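Local structure of putative cytoplasmic protein (Salmonella typhimurium LT2, 2Q02) at residues M2-N12 with E234-E245. The protein is of uncharacterised function but binds zinc in a xylose isomerase-like TIM barrel and may be an isomerase, as its family suggests. Sequence-based numbering, arbitrary orientation.
Sequences MNIEKTRFCIN and ENMGYRGIYAFE. With ZN (zinc ion), chain E.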
HETATM    1  N   MSE A   2      15.916 -15.936  -5.324  1.00 50.92           N
HETATM    2  CA  MSE A   2      15.757 -14.526  -5.684  1.00 49.52           C
HETATM    3  C   MSE A   2      16.663 -13.639  -4.840  1.00 48.41           C
HETATM    4  O   MSE A   2      16.774 -13.808  -3.613  1.00 48.62           O
HETATM    5  CB  MSE A   2      14.311 -14.061  -5.526  1.00 50.57           C
HETATM    6  CG  MSE A   2      13.335 -14.688  -6.537  1.00 55.29           C
HETATM    7 SE   MSE A   2      11.589 -13.795  -6.484  0.75 53.55          SE
HETATM    8  CE  MSE A   2      10.910 -14.409  -4.868  1.00 54.20           C
ATOM      9  N   ASN A   3      17.286 -12.675  -5.515  1.00 48.03           N
ATOM     10  CA  ASN A   3      18.173 -11.729  -4.868  1.00 48.34           C
ATOM     11  C   ASN A   3      17.460 -10.384  -4.855  1.00 47.59           C
ATOM     12  O   ASN A   3      17.520  -9.618  -5.823  1.00 48.65           O
ATOM     13  CB  ASN A   3      19.547 -11.668  -5.573  1.00 52.33           C
ATOM     14  CG  ASN A   3      20.549 -10.771  -4.822  1.00 65.36           C
ATOM     15  OD1 ASN A   3      21.033 -11.121  -3.724  1.00 77.16           O
ATOM     16  ND2 ASN A   3      20.836  -9.593  -5.397  1.00 67.65           N
ATOM     17  N   ILE A   4      16.751 -10.140  -3.757  1.00 47.44           N
ATOM     18  CA  ILE A   4      16.095  -8.875  -3.504  1.00 46.82           C
ATOM     19  C   ILE A   4      16.851  -8.173  -2.380  1.00 46.77           C
ATOM     20  O   ILE A   4      16.956  -8.691  -1.262  1.00 46.65           O
ATOM     21  CB  ILE A   4      14.607  -9.100  -3.130  1.00 47.04           C
ATOM     22  CG1 ILE A   4      13.864  -9.785  -4.289  1.00 48.88           C
ATOM     23  CG2 ILE A   4      13.925  -7.772  -2.792  1.00 48.34           C
ATOM     24  CD1 ILE A   4      12.506 -10.433  -3.897  1.00 49.61           C
ATOM     25  N   GLU A   5      17.371  -6.988  -2.677  1.00 46.94           N
ATOM     26  CA  GLU A   5      18.119  -6.212  -1.693  1.00 47.65           C
ATOM     27  C   GLU A   5      17.232  -5.880  -0.469  1.00 46.44           C
ATOM     28  O   GLU A   5      16.082  -5.412  -0.617  1.00 46.96           O
ATOM     29  CB  GLU A   5      18.652  -4.940  -2.359  1.00 48.46           C
ATOM     30  CG  GLU A   5      19.905  -4.361  -1.699  1.00 57.29           C
ATOM     31  CD  GLU A   5      20.530  -3.214  -2.519  1.00 58.23           C
ATOM     32  OE1 GLU A   5      20.103  -2.994  -3.683  1.00 70.12           O
ATOM     33  OE2 GLU A   5      21.450  -2.533  -1.994  1.00 67.74           O
ATOM     34  N   LYS A   6      17.747  -6.153   0.733  1.00 46.21           N
ATOM     35  CA  LYS A   6      16.965  -5.981   1.984  1.00 46.61           C
ATOM     36  C   LYS A   6      16.412  -4.541   2.116  1.00 46.79           C
ATOM     37  O   LYS A   6      15.290  -4.320   2.595  1.00 46.84           O
ATOM     38  CB  LYS A   6      17.799  -6.363   3.221  1.00 45.56           C
ATOM     39  N   THR A   7      17.236  -3.583   1.684  1.00 47.31           N
ATOM     40  CA  THR A   7      16.897  -2.155   1.511  1.00 47.62           C
ATOM     41  C   THR A   7      15.517  -1.887   0.900  1.00 46.35           C
ATOM     42  O   THR A   7      14.866  -0.889   1.241  1.00 45.16           O
ATOM     43  CB  THR A   7      17.985  -1.527   0.518  1.00 49.27           C
ATOM     44  OG1 THR A   7      19.209  -1.336   1.222  1.00 57.13           O
ATOM     45  CG2 THR A   7      17.575  -0.181  -0.170  1.00 50.13           C
ATOM     46  N   ARG A   8      15.131  -2.741  -0.058  1.00 46.37           N
ATOM     47  CA  ARG A   8      13.890  -2.592  -0.828  1.00 46.08           C
ATOM     48  C   ARG A   8      12.633  -2.983  -0.058  1.00 45.81           C
ATOM     49  O   ARG A   8      11.543  -2.830  -0.590  1.00 47.38           O
ATOM     50  CB  ARG A   8      13.920  -3.444  -2.110  1.00 45.01           C
ATOM     51  CG  ARG A   8      14.920  -2.985  -3.146  1.00 46.77           C
ATOM     52  CD  ARG A   8      15.009  -3.971  -4.306  1.00 45.86           C
ATOM     53  NE  ARG A   8      13.737  -4.080  -5.010  1.00 47.93           N
ATOM     54  CZ  ARG A   8      13.449  -5.002  -5.934  1.00 45.66           C
ATOM     55  NH1 ARG A   8      14.337  -5.910  -6.295  1.00 43.08           N
ATOM     56  NH2 ARG A   8      12.246  -5.033  -6.490  1.00 45.07           N
ATOM     57  N   PHE A   9      12.761  -3.518   1.152  1.00 45.90           N
ATOM     58  CA  PHE A   9      11.574  -3.892   1.932  1.00 45.45           C
ATOM     59  C   PHE A   9      11.094  -2.740   2.805  1.00 45.00           C
ATOM     60  O   PHE A   9      11.891  -1.949   3.311  1.00 45.45           O
ATOM     61  CB  PHE A   9      11.817  -5.167   2.753  1.00 45.92           C
ATOM     62  CG  PHE A   9      11.870  -6.418   1.918  1.00 43.31           C
ATOM     63  CD1 PHE A   9      10.735  -6.861   1.236  1.00 40.73           C
ATOM     64  CD2 PHE A   9      13.044  -7.160   1.815  1.00 48.35           C
ATOM     65  CE1 PHE A   9      10.759  -7.998   0.440  1.00 40.52           C
ATOM     66  CE2 PHE A   9      13.080  -8.336   1.023  1.00 48.87           C
ATOM     67  CZ  PHE A   9      11.926  -8.747   0.329  1.00 45.05           C
ATOM     68  N   CYS A  10       9.770  -2.650   2.961  1.00 45.30           N
ATOM     69  CA  CYS A  10       9.114  -1.556   3.719  1.00 45.26           C
ATOM     70  C   CYS A  10       8.106  -2.166   4.677  1.00 45.06           C
ATOM     71  O   CYS A  10       7.414  -3.126   4.343  1.00 44.93           O
ATOM     72  CB  CYS A  10       8.386  -0.607   2.745  1.00 45.72           C
ATOM     73  SG  CYS A  10       7.488   0.804   3.465  1.00 46.56           S
ATOM     74  N   ILE A  11       8.028  -1.634   5.882  1.00 45.00           N
ATOM     75  CA  ILE A  11       7.070  -2.153   6.831  1.00 44.93           C
ATOM     76  C   ILE A  11       5.916  -1.169   6.958  1.00 46.09           C
ATOM     77  O   ILE A  11       6.090  -0.027   7.407  1.00 46.49           O
ATOM     78  CB  ILE A  11       7.701  -2.438   8.207  1.00 45.84           C
ATOM     79  CG1 ILE A  11       9.054  -3.175   8.059  1.00 44.17           C
ATOM     80  CG2 ILE A  11       6.716  -3.222   9.088  1.00 45.13           C
ATOM     81  CD1 ILE A  11       9.000  -4.476   7.279  1.00 43.88           C
ATOM     82  N   ASN A  12       4.738  -1.626   6.557  1.00 46.19           N
ATOM     83  CA  ASN A  12       3.523  -0.859   6.736  1.00 46.11           C
ATOM     84  C   ASN A  12       3.081  -0.922   8.226  1.00 46.06           C
ATOM     85  O   ASN A  12       3.120  -1.991   8.870  1.00 45.10           O
ATOM     86  CB  ASN A  12       2.435  -1.382   5.779  1.00 45.89           C
ATOM     87  CG  ASN A  12       1.232  -0.464   5.694  1.00 43.97           C
ATOM     88  OD1 ASN A  12       0.604  -0.177   6.710  1.00 42.64           O
ATOM     89  ND2 ASN A  12       0.891  -0.017   4.475  1.00 41.68           N
ATOM     90  N   GLU A 234       9.959  -9.485 -10.479  1.00 42.85           N
ATOM     91  CA  GLU A 234      11.414  -9.520 -10.583  1.00 43.88           C
ATOM     92  C   GLU A 234      11.893  -9.884 -11.990  1.00 43.63           C
ATOM     93  O   GLU A 234      12.842  -9.277 -12.509  1.00 42.26           O
ATOM     94  CB  GLU A 234      12.021 -10.496  -9.568  1.00 43.74           C
ATOM     95  CG  GLU A 234      12.007 -10.012  -8.122  1.00 45.12           C
ATOM     96  CD  GLU A 234      12.507  -8.585  -7.962  1.00 46.03           C
ATOM     97  OE1 GLU A 234      13.738  -8.352  -8.048  1.00 42.69           O
ATOM     98  OE2 GLU A 234      11.650  -7.706  -7.736  1.00 42.20           O
ATOM     99  N   ASN A 235      11.236 -10.873 -12.594  1.00 44.02           N
ATOM    100  CA  ASN A 235      11.603 -11.324 -13.929  1.00 44.76           C
ATOM    101  C   ASN A 235      11.261 -10.280 -14.992  1.00 46.00           C
ATOM    102  O   ASN A 235      12.006 -10.129 -15.968  1.00 46.78           O
ATOM    103  CB  ASN A 235      10.966 -12.676 -14.234  1.00 44.43           C
ATOM    104  CG  ASN A 235      11.609 -13.808 -13.435  1.00 46.45           C
ATOM    105  OD1 ASN A 235      12.833 -13.898 -13.328  1.00 46.47           O
ATOM    106  ND2 ASN A 235      10.785 -14.667 -12.865  1.00 51.31           N
HETATM  107  N   MSE A 236      10.170  -9.533 -14.775  1.00 46.51           N
HETATM  108  CA  MSE A 236       9.763  -8.457 -15.688  1.00 46.15           C
HETATM  109  C   MSE A 236      10.462  -7.116 -15.403  1.00 45.91           C
HETATM  110  O   MSE A 236      10.192  -6.115 -16.078  1.00 46.37           O
HETATM  111  CB  MSE A 236       8.261  -8.271 -15.642  1.00 45.19           C
HETATM  112  CG  MSE A 236       7.417  -9.452 -16.129  1.00 44.45           C
HETATM  113 SE   MSE A 236       5.511  -9.055 -15.667  0.75 49.30          SE
HETATM  114  CE  MSE A 236       5.276  -7.411 -16.690  1.00 51.43           C
ATOM    115  N   GLY A 237      11.349  -7.104 -14.406  1.00 45.22           N
ATOM    116  CA  GLY A 237      12.299  -6.010 -14.199  1.00 44.41           C
ATOM    117  C   GLY A 237      11.973  -5.035 -13.081  1.00 43.75           C
ATOM    118  O   GLY A 237      12.565  -3.972 -13.014  1.00 42.22           O
ATOM    119  N   TYR A 238      11.048  -5.384 -12.189  1.00 44.60           N
ATOM    120  CA  TYR A 238      10.692  -4.481 -11.082  1.00 45.78           C
ATOM    121  C   TYR A 238      11.840  -4.362 -10.087  1.00 45.54           C
ATOM    122  O   TYR A 238      12.273  -5.376  -9.542  1.00 45.56           O
ATOM    123  CB  TYR A 238       9.446  -4.985 -10.343  1.00 44.98           C
ATOM    124  CG  TYR A 238       8.961  -4.088  -9.217  1.00 43.52           C
ATOM    125  CD1 TYR A 238       8.368  -2.863  -9.482  1.00 46.01           C
ATOM    126  CD2 TYR A 238       9.051  -4.489  -7.890  1.00 43.96           C
ATOM    127  CE1 TYR A 238       7.880  -2.036  -8.440  1.00 45.07           C
ATOM    128  CE2 TYR A 238       8.567  -3.680  -6.843  1.00 44.80           C
ATOM    129  CZ  TYR A 238       7.989  -2.455  -7.123  1.00 44.80           C
ATOM    130  OH  TYR A 238       7.534  -1.651  -6.099  1.00 41.88           O
ATOM    131  N   ARG A 239      12.288  -3.128  -9.839  1.00 44.90           N
ATOM    132  CA  ARG A 239      13.311  -2.819  -8.836  1.00 44.90           C
ATOM    133  C   ARG A 239      12.775  -1.935  -7.712  1.00 44.71           C
ATOM    134  O   ARG A 239      13.560  -1.318  -6.992  1.00 44.43           O
ATOM    135  CB  ARG A 239      14.490  -2.089  -9.500  1.00 45.93           C
ATOM    136  CG  ARG A 239      15.236  -2.913 -10.524  1.00 48.53           C
ATOM    137  CD  ARG A 239      16.059  -4.019  -9.851  1.00 53.13           C
ATOM    138  NE  ARG A 239      16.376  -5.088 -10.798  1.00 56.68           N
ATOM    139  CZ  ARG A 239      15.692  -6.229 -10.942  1.00 55.84           C
ATOM    140  NH1 ARG A 239      14.634  -6.503 -10.184  1.00 50.98           N
ATOM    141  NH2 ARG A 239      16.088  -7.119 -11.855  1.00 54.23           N
ATOM    142  N   GLY A 240      11.448  -1.875  -7.562  1.00 43.86           N
ATOM    143  CA  GLY A 240      10.811  -0.976  -6.606  1.00 43.80           C
ATOM    144  C   GLY A 240      10.632  -1.605  -5.245  1.00 43.54           C
ATOM    145  O   GLY A 240      11.204  -2.628  -4.959  1.00 44.39           O
ATOM    146  N   ILE A 241       9.816  -0.990  -4.412  1.00 43.33           N
ATOM    147  CA  ILE A 241       9.703  -1.367  -3.009  1.00 44.24           C
ATOM    148  C   ILE A 241       8.604  -2.428  -2.788  1.00 45.71           C
ATOM    149  O   ILE A 241       7.510  -2.372  -3.387  1.00 45.92           O
ATOM    150  CB  ILE A 241       9.417  -0.112  -2.133  1.00 44.62           C
ATOM    151  CG1 ILE A 241      10.601   0.875  -2.227  1.00 44.51           C
ATOM    152  CG2 ILE A 241       9.144  -0.503  -0.686  1.00 44.85           C
ATOM    153  CD1 ILE A 241      10.338   2.258  -1.639  1.00 45.61           C
ATOM    154  N   TYR A 242       8.922  -3.402  -1.940  1.00 44.69           N
ATOM    155  CA  TYR A 242       7.954  -4.343  -1.429  1.00 43.75           C
ATOM    156  C   TYR A 242       7.677  -3.960   0.023  1.00 43.59           C
ATOM    157  O   TYR A 242       8.589  -3.900   0.859  1.00 42.14           O
ATOM    158  CB  TYR A 242       8.514  -5.765  -1.507  1.00 44.46           C
ATOM    159  CG  TYR A 242       8.700  -6.298  -2.921  1.00 45.56           C
ATOM    160  CD1 TYR A 242       7.598  -6.689  -3.683  1.00 43.37           C
ATOM    161  CD2 TYR A 242       9.982  -6.436  -3.486  1.00 45.75           C
ATOM    162  CE1 TYR A 242       7.747  -7.176  -4.959  1.00 40.75           C
ATOM    163  CE2 TYR A 242      10.149  -6.939  -4.782  1.00 45.08           C
ATOM    164  CZ  TYR A 242       9.013  -7.298  -5.507  1.00 44.75           C
ATOM    165  OH  TYR A 242       9.119  -7.800  -6.776  1.00 45.27           O
ATOM    166  N   ALA A 243       6.405  -3.706   0.308  1.00 44.82           N
ATOM    167  CA  ALA A 243       5.931  -3.291   1.627  1.00 44.26           C
ATOM    168  C   ALA A 243       4.959  -4.321   2.119  1.00 45.33           C
ATOM    169  O   ALA A 243       4.055  -4.690   1.386  1.00 46.02           O
ATOM    170  CB  ALA A 243       5.232  -1.931   1.552  1.00 43.43           C
ATOM    171  N   PHE A 244       5.144  -4.759   3.366  1.00 46.24           N
ATOM    172  CA  PHE A 244       4.298  -5.759   3.998  1.00 46.13           C
ATOM    173  C   PHE A 244       3.101  -5.065   4.650  1.00 47.43           C
ATOM    174  O   PHE A 244       3.290  -4.156   5.463  1.00 46.30           O
ATOM    175  CB  PHE A 244       5.103  -6.571   5.029  1.00 46.05           C
ATOM    176  CG  PHE A 244       6.096  -7.516   4.401  1.00 44.80           C
ATOM    177  CD1 PHE A 244       5.666  -8.672   3.763  1.00 42.88           C
ATOM    178  CD2 PHE A 244       7.462  -7.239   4.428  1.00 47.91           C
ATOM    179  CE1 PHE A 244       6.581  -9.543   3.163  1.00 46.57           C
ATOM    180  CE2 PHE A 244       8.396  -8.123   3.848  1.00 46.52           C
ATOM    181  CZ  PHE A 244       7.952  -9.267   3.209  1.00 45.83           C
ATOM    182  N   GLU A 245       1.884  -5.478   4.258  1.00 47.95           N
ATOM    183  CA  GLU A 245       0.634  -4.822   4.688  1.00 47.87           C
ATOM    184  C   GLU A 245      -0.452  -5.853   5.091  1.00 46.16           C
ATOM    185  O   GLU A 245      -1.433  -6.052   4.389  1.00 46.91           O
ATOM    186  CB  GLU A 245       0.110  -3.845   3.606  1.00 46.58           C
ATOM    187  CG  GLU A 245      -1.113  -3.003   4.048  1.00 48.53           C
ATOM    188  CD  GLU A 245      -1.861  -2.333   2.894  1.00 49.69           C
ATOM    189  OE1 GLU A 245      -2.046  -2.962   1.832  1.00 55.74           O
ATOM    190  OE2 GLU A 245      -2.300  -1.174   3.043  1.00 52.88           O
TER
HETATM  191 ZN    ZN E 300      -2.581  -2.269  -0.118  1.00 45.13          ZN
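The guanidinium of Arg8 lays one face over the backbone of Arg239, offset toward its rim near CA, and turns its edge to Gly240 and Glu234. Arg8 NE and NH2 both grip Gly240 O side-on, 2.9 Å from NE, with that oxygen in the guanidinium plane. End-on, NH1 and NH2 reach the carboxylate of Glu234, one nitrogen to each oxygen on its syn side, with Arg8 NH2 to Glu234 OE2 at 3.0 Å; the two planes are turned 40° apart. Glu234 OE2 also accepts Tyr242 OH on its anti side at 2.7 Å, and Glu234 OE1 forms a salt bridge with Arg239 NH1, so the carboxylate probably offsets the charge of Arg8 and Arg239, whose NH1 atoms lie 3.9 Å apart. The bend of Arg8 at chi3 (62°) swings its end toward these partners.

Beyond this network strands 9-12 and 242-244 run parallel in the sheet sense, their axes 29° apart, stitched by alternating bonds: Tyr242 N to Arg8 O, Cys10 N to Tyr242 O, Phe244 N to Cys10 O and Asn12 N to Phe244 O. On one face of the sheet the Phe9 ring packs on Tyr242 CB and meets Phe244 in a slid, near-parallel pair with centroids 5.6 Å apart. The other carries Cys10 CB against Ala243 CB at 3.6 Å. Asn12 and Glu245 leave side by side; the backbone N of Lys14 and the Arg39 guanidinium hold Asn12 OD1, while Glu245 OE2 pairs with Arg39 and Glu245 OE1 binds zinc at 2.1 Å, alongside Glu139, Asp170 and His197. First strand thus meets last, the closure of an eight-stranded TIM barrel with its metal site at the strands' C-terminal ends.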